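PDB 5CJP: Ras GTPase-activating-like protein IQGAP2, which probably serves as a scaffold that binds GTP-loaded Rho-family GTPases through a domain related to Ras GTPase activators, likely without speeding up GTP hydrolysis. Local coordinates for residues Leu63-Glu75 with Ile86-Phe100. Residues are numbered along the deposited sequence; the frame is centred on the assembly and turned at random.
Sequences LLLKLFKTALEEE and IVTGNPTVIKMVVSF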
loop_
_atom_site.group_PDB
_atom_site.type_symbol
_atom_site.label_atom_id
_atom_site.label_comp_id
_atom_site.label_asym_id
_atom_site.label_seq_id
_atom_site.Cartn_x
_atom_site.Cartn_y
_atom_site.Cartn_z
ATOM N N LEU E 63 10.748 -23.254 -12.930
ATOM C CA LEU E 63 11.783 -22.514 -13.656
ATOM C C LEU E 63 12.825 -21.909 -12.700
ATOM O O LEU E 63 14.039 -21.878 -12.989
ATOM C CB LEU E 63 11.131 -21.410 -14.496
ATOM C CG LEU E 63 10.096 -21.855 -15.537
ATOM C CD1 LEU E 63 9.390 -20.641 -16.120
ATOM C CD2 LEU E 63 10.775 -22.648 -16.630
ATOM N N LEU E 64 12.356 -21.428 -11.554
ATOM C CA LEU E 64 13.265 -20.833 -10.586
ATOM C C LEU E 64 14.205 -21.912 -10.078
ATOM O O LEU E 64 15.387 -21.653 -9.831
ATOM C CB LEU E 64 12.476 -20.232 -9.431
ATOM C CG LEU E 64 13.284 -19.661 -8.280
ATOM C CD1 LEU E 64 14.277 -18.641 -8.802
ATOM C CD2 LEU E 64 12.326 -19.047 -7.282
ATOM N N LEU E 65 13.678 -23.127 -9.903
ATOM C CA LEU E 65 14.504 -24.243 -9.445
ATOM C C LEU E 65 15.558 -24.551 -10.491
ATOM O O LEU E 65 16.710 -24.810 -10.165
ATOM C CB LEU E 65 13.655 -25.499 -9.181
ATOM C CG LEU E 65 12.846 -25.487 -7.873
ATOM C CD1 LEU E 65 11.889 -26.669 -7.811
ATOM C CD2 LEU E 65 13.803 -25.470 -6.694
ATOM N N LYS E 66 15.174 -24.517 -11.757
ATOM C CA LYS E 66 16.139 -24.807 -12.806
ATOM C C LYS E 66 17.151 -23.687 -12.882
ATOM O O LYS E 66 18.312 -23.918 -13.215
ATOM C CB LYS E 66 15.430 -24.984 -14.142
ATOM C CG LYS E 66 14.374 -26.073 -14.081
ATOM C CD LYS E 66 14.983 -27.434 -13.728
ATOM C CE LYS E 66 15.903 -27.933 -14.837
ATOM N NZ LYS E 66 16.231 -29.375 -14.667
ATOM N N LEU E 67 16.718 -22.473 -12.558
ATOM C CA LEU E 67 17.622 -21.328 -12.577
ATOM C C LEU E 67 18.653 -21.557 -11.473
ATOM O O LEU E 67 19.856 -21.452 -11.693
ATOM C CB LEU E 67 16.839 -20.042 -12.315
ATOM C CG LEU E 67 17.512 -18.677 -12.457
ATOM C CD1 LEU E 67 17.669 -18.057 -11.115
ATOM C CD2 LEU E 67 18.832 -18.802 -13.188
ATOM N N PHE E 68 18.169 -21.875 -10.280
ATOM C CA PHE E 68 19.048 -22.144 -9.143
ATOM C C PHE E 68 20.040 -23.244 -9.481
ATOM O O PHE E 68 21.253 -23.100 -9.249
ATOM C CB PHE E 68 18.228 -22.576 -7.927
ATOM C CG PHE E 68 17.550 -21.444 -7.234
ATOM C CD1 PHE E 68 16.500 -21.687 -6.353
ATOM C CD2 PHE E 68 17.973 -20.125 -7.439
ATOM C CE1 PHE E 68 15.880 -20.627 -5.679
ATOM C CE2 PHE E 68 17.364 -19.067 -6.772
ATOM C CZ PHE E 68 16.318 -19.314 -5.891
ATOM N N LYS E 69 19.523 -24.336 -10.039
ATOM C CA LYS E 69 20.353 -25.474 -10.402
ATOM C C LYS E 69 21.516 -25.126 -11.327
ATOM O O LYS E 69 22.688 -25.307 -10.976
ATOM C CB LYS E 69 19.504 -26.558 -11.065
ATOM C CG LYS E 69 20.238 -27.877 -11.179
ATOM C CD LYS E 69 19.527 -28.877 -12.058
ATOM C CE LYS E 69 19.806 -28.590 -13.522
ATOM N NZ LYS E 69 19.363 -29.714 -14.412
ATOM N N THR E 70 21.201 -24.629 -12.513
ATOM C CA THR E 70 22.251 -24.312 -13.462
ATOM C C THR E 70 23.243 -23.282 -12.929
ATOM O O THR E 70 24.430 -23.349 -13.242
ATOM C CB THR E 70 21.668 -23.804 -14.771
ATOM O OG1 THR E 70 21.325 -22.427 -14.621
ATOM C CG2 THR E 70 20.422 -24.587 -15.129
ATOM N N ALA E 71 22.760 -22.341 -12.128
ATOM C CA ALA E 71 23.633 -21.318 -11.560
ATOM C C ALA E 71 24.555 -21.940 -10.520
ATOM O O ALA E 71 25.729 -21.584 -10.431
ATOM C CB ALA E 71 22.802 -20.182 -10.927
ATOM N N LEU E 72 24.025 -22.857 -9.716
ATOM C CA LEU E 72 24.859 -23.510 -8.713
ATOM C C LEU E 72 25.906 -24.378 -9.412
ATOM O O LEU E 72 27.065 -24.398 -9.001
ATOM C CB LEU E 72 24.010 -24.362 -7.756
ATOM C CG LEU E 72 24.694 -25.157 -6.622
ATOM C CD1 LEU E 72 25.680 -24.304 -5.828
ATOM C CD2 LEU E 72 23.616 -25.702 -5.718
ATOM N N GLU E 73 25.519 -25.089 -10.468
ATOM C CA GLU E 73 26.498 -25.921 -11.174
ATOM C C GLU E 73 27.465 -25.013 -11.916
ATOM O O GLU E 73 28.644 -25.323 -12.060
ATOM C CB GLU E 73 25.807 -26.872 -12.152
ATOM C CG GLU E 73 24.853 -27.835 -11.476
ATOM C CD GLU E 73 24.029 -28.618 -12.464
ATOM O OE1 GLU E 73 23.573 -28.029 -13.467
ATOM O OE2 GLU E 73 23.824 -29.825 -12.227
ATOM N N GLU E 74 26.958 -23.879 -12.380
ATOM C CA GLU E 74 27.780 -22.910 -13.089
ATOM C C GLU E 74 28.888 -22.497 -12.125
ATOM O O GLU E 74 30.069 -22.495 -12.467
ATOM C CB GLU E 74 26.941 -21.688 -13.461
ATOM C CG GLU E 74 27.594 -20.758 -14.453
ATOM C CD GLU E 74 27.495 -21.268 -15.873
ATOM O OE1 GLU E 74 28.529 -21.276 -16.574
ATOM O OE2 GLU E 74 26.381 -21.653 -16.292
ATOM N N GLU E 75 28.485 -22.159 -10.909
ATOM C CA GLU E 75 29.395 -21.729 -9.855
ATOM C C GLU E 75 30.456 -22.777 -9.528
ATOM O O GLU E 75 31.655 -22.478 -9.471
ATOM C CB GLU E 75 28.587 -21.426 -8.596
ATOM C CG GLU E 75 29.389 -21.010 -7.372
ATOM C CD GLU E 75 29.867 -19.574 -7.445
ATOM O OE1 GLU E 75 29.344 -18.836 -8.300
ATOM O OE2 GLU E 75 30.748 -19.179 -6.642
ATOM N N ILE E 86 32.691 -23.962 -2.389
ATOM C CA ILE E 86 31.274 -23.617 -2.523
ATOM C C ILE E 86 30.818 -23.040 -1.197
ATOM O O ILE E 86 29.726 -22.498 -1.103
ATOM C CB ILE E 86 30.349 -24.822 -2.824
ATOM C CG1 ILE E 86 31.167 -26.071 -3.063
ATOM C CG2 ILE E 86 29.467 -24.529 -4.007
ATOM C CD1 ILE E 86 31.739 -26.601 -1.822
ATOM N N VAL E 87 31.659 -23.161 -0.174
ATOM C CA VAL E 87 31.328 -22.633 1.136
ATOM C C VAL E 87 32.071 -21.334 1.428
ATOM O O VAL E 87 31.459 -20.349 1.846
ATOM C CB VAL E 87 31.647 -23.647 2.257
ATOM C CG1 VAL E 87 31.305 -23.050 3.593
ATOM C CG2 VAL E 87 30.849 -24.924 2.055
ATOM N N THR E 88 33.381 -21.329 1.217
ATOM C CA THR E 88 34.190 -20.127 1.472
ATOM C C THR E 88 33.898 -19.021 0.452
ATOM O O THR E 88 34.039 -17.831 0.745
ATOM C CB THR E 88 35.709 -20.439 1.413
ATOM O OG1 THR E 88 36.059 -20.862 0.088
ATOM C CG2 THR E 88 36.077 -21.540 2.406
ATOM N N GLY E 89 33.489 -19.433 -0.743
ATOM C CA GLY E 89 33.186 -18.496 -1.807
ATOM C C GLY E 89 31.887 -17.736 -1.653
ATOM O O GLY E 89 31.601 -16.859 -2.461
ATOM N N ASN E 90 31.094 -18.080 -0.639
ATOM C CA ASN E 90 29.823 -17.402 -0.377
ATOM C C ASN E 90 29.067 -17.087 -1.675
ATOM O O ASN E 90 28.725 -15.932 -1.933
ATOM C CB ASN E 90 30.103 -16.114 0.401
ATOM C CG ASN E 90 28.840 -15.344 0.756
ATOM O OD1 ASN E 90 28.806 -14.113 0.666
ATOM N ND2 ASN E 90 27.802 -16.058 1.174
ATOM N N PRO E 91 28.776 -18.119 -2.491
ATOM C CA PRO E 91 28.067 -17.984 -3.770
ATOM C C PRO E 91 26.734 -17.285 -3.594
ATOM O O PRO E 91 25.965 -17.639 -2.713
ATOM C CB PRO E 91 27.930 -19.431 -4.234
ATOM C CG PRO E 91 27.769 -20.162 -2.952
ATOM C CD PRO E 91 28.829 -19.533 -2.081
ATOM N N THR E 92 26.446 -16.296 -4.431
ATOM C CA THR E 92 25.204 -15.563 -4.255
ATOM C C THR E 92 23.962 -16.376 -4.572
ATOM O O THR E 92 22.878 -16.070 -4.084
ATOM C CB THR E 92 25.244 -14.205 -5.015
ATOM O OG1 THR E 92 24.055 -14.032 -5.786
ATOM C CG2 THR E 92 26.453 -14.120 -5.880
ATOM N N VAL E 93 24.121 -17.440 -5.346
ATOM C CA VAL E 93 22.983 -18.292 -5.663
ATOM C C VAL E 93 22.521 -18.990 -4.395
ATOM O O VAL E 93 21.344 -19.227 -4.212
ATOM C CB VAL E 93 23.338 -19.407 -6.662
ATOM C CG1 VAL E 93 22.082 -20.172 -7.051
ATOM C CG2 VAL E 93 24.006 -18.817 -7.869
ATOM N N ILE E 94 23.465 -19.336 -3.533
ATOM C CA ILE E 94 23.115 -20.003 -2.294
ATOM C C ILE E 94 22.434 -19.018 -1.349
ATOM O O ILE E 94 21.516 -19.371 -0.609
ATOM C CB ILE E 94 24.360 -20.609 -1.655
ATOM C CG1 ILE E 94 24.802 -21.821 -2.493
ATOM C CG2 ILE E 94 24.083 -21.014 -0.207
ATOM C CD1 ILE E 94 23.793 -22.876 -2.516
ATOM N N LYS E 95 22.863 -17.767 -1.400
ATOM C CA LYS E 95 22.288 -16.721 -0.559
ATOM C C LYS E 95 20.822 -16.533 -0.935
ATOM O O LYS E 95 19.953 -16.368 -0.075
ATOM C CB LYS E 95 23.048 -15.409 -0.782
ATOM C CG LYS E 95 22.859 -14.368 0.297
ATOM C CD LYS E 95 23.721 -13.157 0.017
ATOM C CE LYS E 95 25.197 -13.551 -0.147
ATOM N NZ LYS E 95 26.072 -12.472 -0.766
ATOM N N MET E 96 20.544 -16.578 -2.229
ATOM C CA MET E 96 19.186 -16.392 -2.710
ATOM C C MET E 96 18.352 -17.633 -2.437
ATOM O O MET E 96 17.177 -17.544 -2.057
ATOM C CB MET E 96 19.206 -16.082 -4.202
ATOM C CG MET E 96 17.839 -15.794 -4.786
ATOM S SD MET E 96 18.015 -14.936 -6.356
ATOM C CE MET E 96 16.993 -15.899 -7.279
ATOM N N VAL E 97 18.968 -18.795 -2.626
ATOM C CA VAL E 97 18.279 -20.047 -2.388
ATOM C C VAL E 97 17.815 -20.087 -0.955
ATOM O O VAL E 97 16.689 -20.488 -0.684
ATOM C CB VAL E 97 19.195 -21.261 -2.651
ATOM C CG1 VAL E 97 18.631 -22.514 -1.956
ATOM C CG2 VAL E 97 19.305 -21.490 -4.146
ATOM N N VAL E 98 18.686 -19.670 -0.041
ATOM C CA VAL E 98 18.353 -19.664 1.376
ATOM C C VAL E 98 17.268 -18.671 1.754
ATOM O O VAL E 98 16.346 -19.030 2.466
ATOM C CB VAL E 98 19.596 -19.391 2.242
ATOM C CG1 VAL E 98 19.188 -19.094 3.687
ATOM C CG2 VAL E 98 20.514 -20.598 2.187
ATOM N N SER E 99 17.372 -17.429 1.287
ATOM C CA SER E 99 16.368 -16.414 1.603
ATOM C C SER E 99 15.022 -16.783 1.031
ATOM O O SER E 99 14.016 -16.746 1.719
ATOM C CB SER E 99 16.755 -15.044 1.040
ATOM O OG SER E 99 17.919 -14.520 1.649
ATOM N N PHE E 100 15.003 -17.139 -0.242
ATOM C CA PHE E 100 13.753 -17.491 -0.883
ATOM C C PHE E 100 13.021 -18.602 -0.157
ATOM O O PHE E 100 11.800 -18.613 -0.109
ATOM C CB PHE E 100 13.987 -17.901 -2.333
ATOM C CG PHE E 100 12.732 -18.287 -3.042
ATOM C CD1 PHE E 100 11.824 -17.313 -3.449
ATOM C CD2 PHE E 100 12.407 -19.642 -3.232
ATOM C CE1 PHE E 100 10.613 -17.676 -4.033
ATOM C CE2 PHE E 100 11.191 -20.018 -3.814
ATOM C CZ PHE E 100 10.298 -19.037 -4.215
#
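Phe68 pushes its ring into a hole formed by Val93, Met96, Val97 and Phe100, a knob-into-hole fit between the helical segments 63-75 and 92-100, roughly antiparallel at 150°, whose axes approach to 9.7 Å. The CB of Phe68 already lies against the Val97 methyl CG2, 4.1 Å away. With CG anti to the carbonyl carbon (chi1 -77°), this torsion carries the ring into the space between the helices, and CG2 of Val97 sits above its centre in a CH-pi contact, 3.6 Å from the ring centroid. CD1 and CD2 border the same methyl, and CD2 also meets CG1 of Val93. Farther out, CE2 and CZ run against CG and CE of Met96, whose thioether chain crosses the phenylalanine at about a right angle and brings its methyl to the ring edge. Phe68 CE1 has Phe100 CD2 beside it, at the edge of the ring, 4.4 Å away. CD1 of Leu64 covers the other face of Phe68, away from the ring centre, and CD2 of Leu64 packs over a face of Phe100, 3.8 Å from the ring centroid.

One turn on from Phe68, the CB of Ala71 fits against Val93 CG2 at 3.6 Å, and CD1 of Leu72 touches both Ile94 CD1 and Ile86 CG2. At the far end Glu75, bent at chi2 (77°), lays its carboxylate beside Pro91, OE2 lying 3.7 Å from CB of the proline. Helix 200-216 also touches Phe68 through Ile205, and Ile48 and Leu51 of helix 37-54 back Met96. The pair belongs to the helical GAP-related region. No hydrogen bond joins the two segments, so the antiparallel pairing rests on methyl-to-ring and aliphatic packing, with shape rather than polar bonding setting how the helices fit.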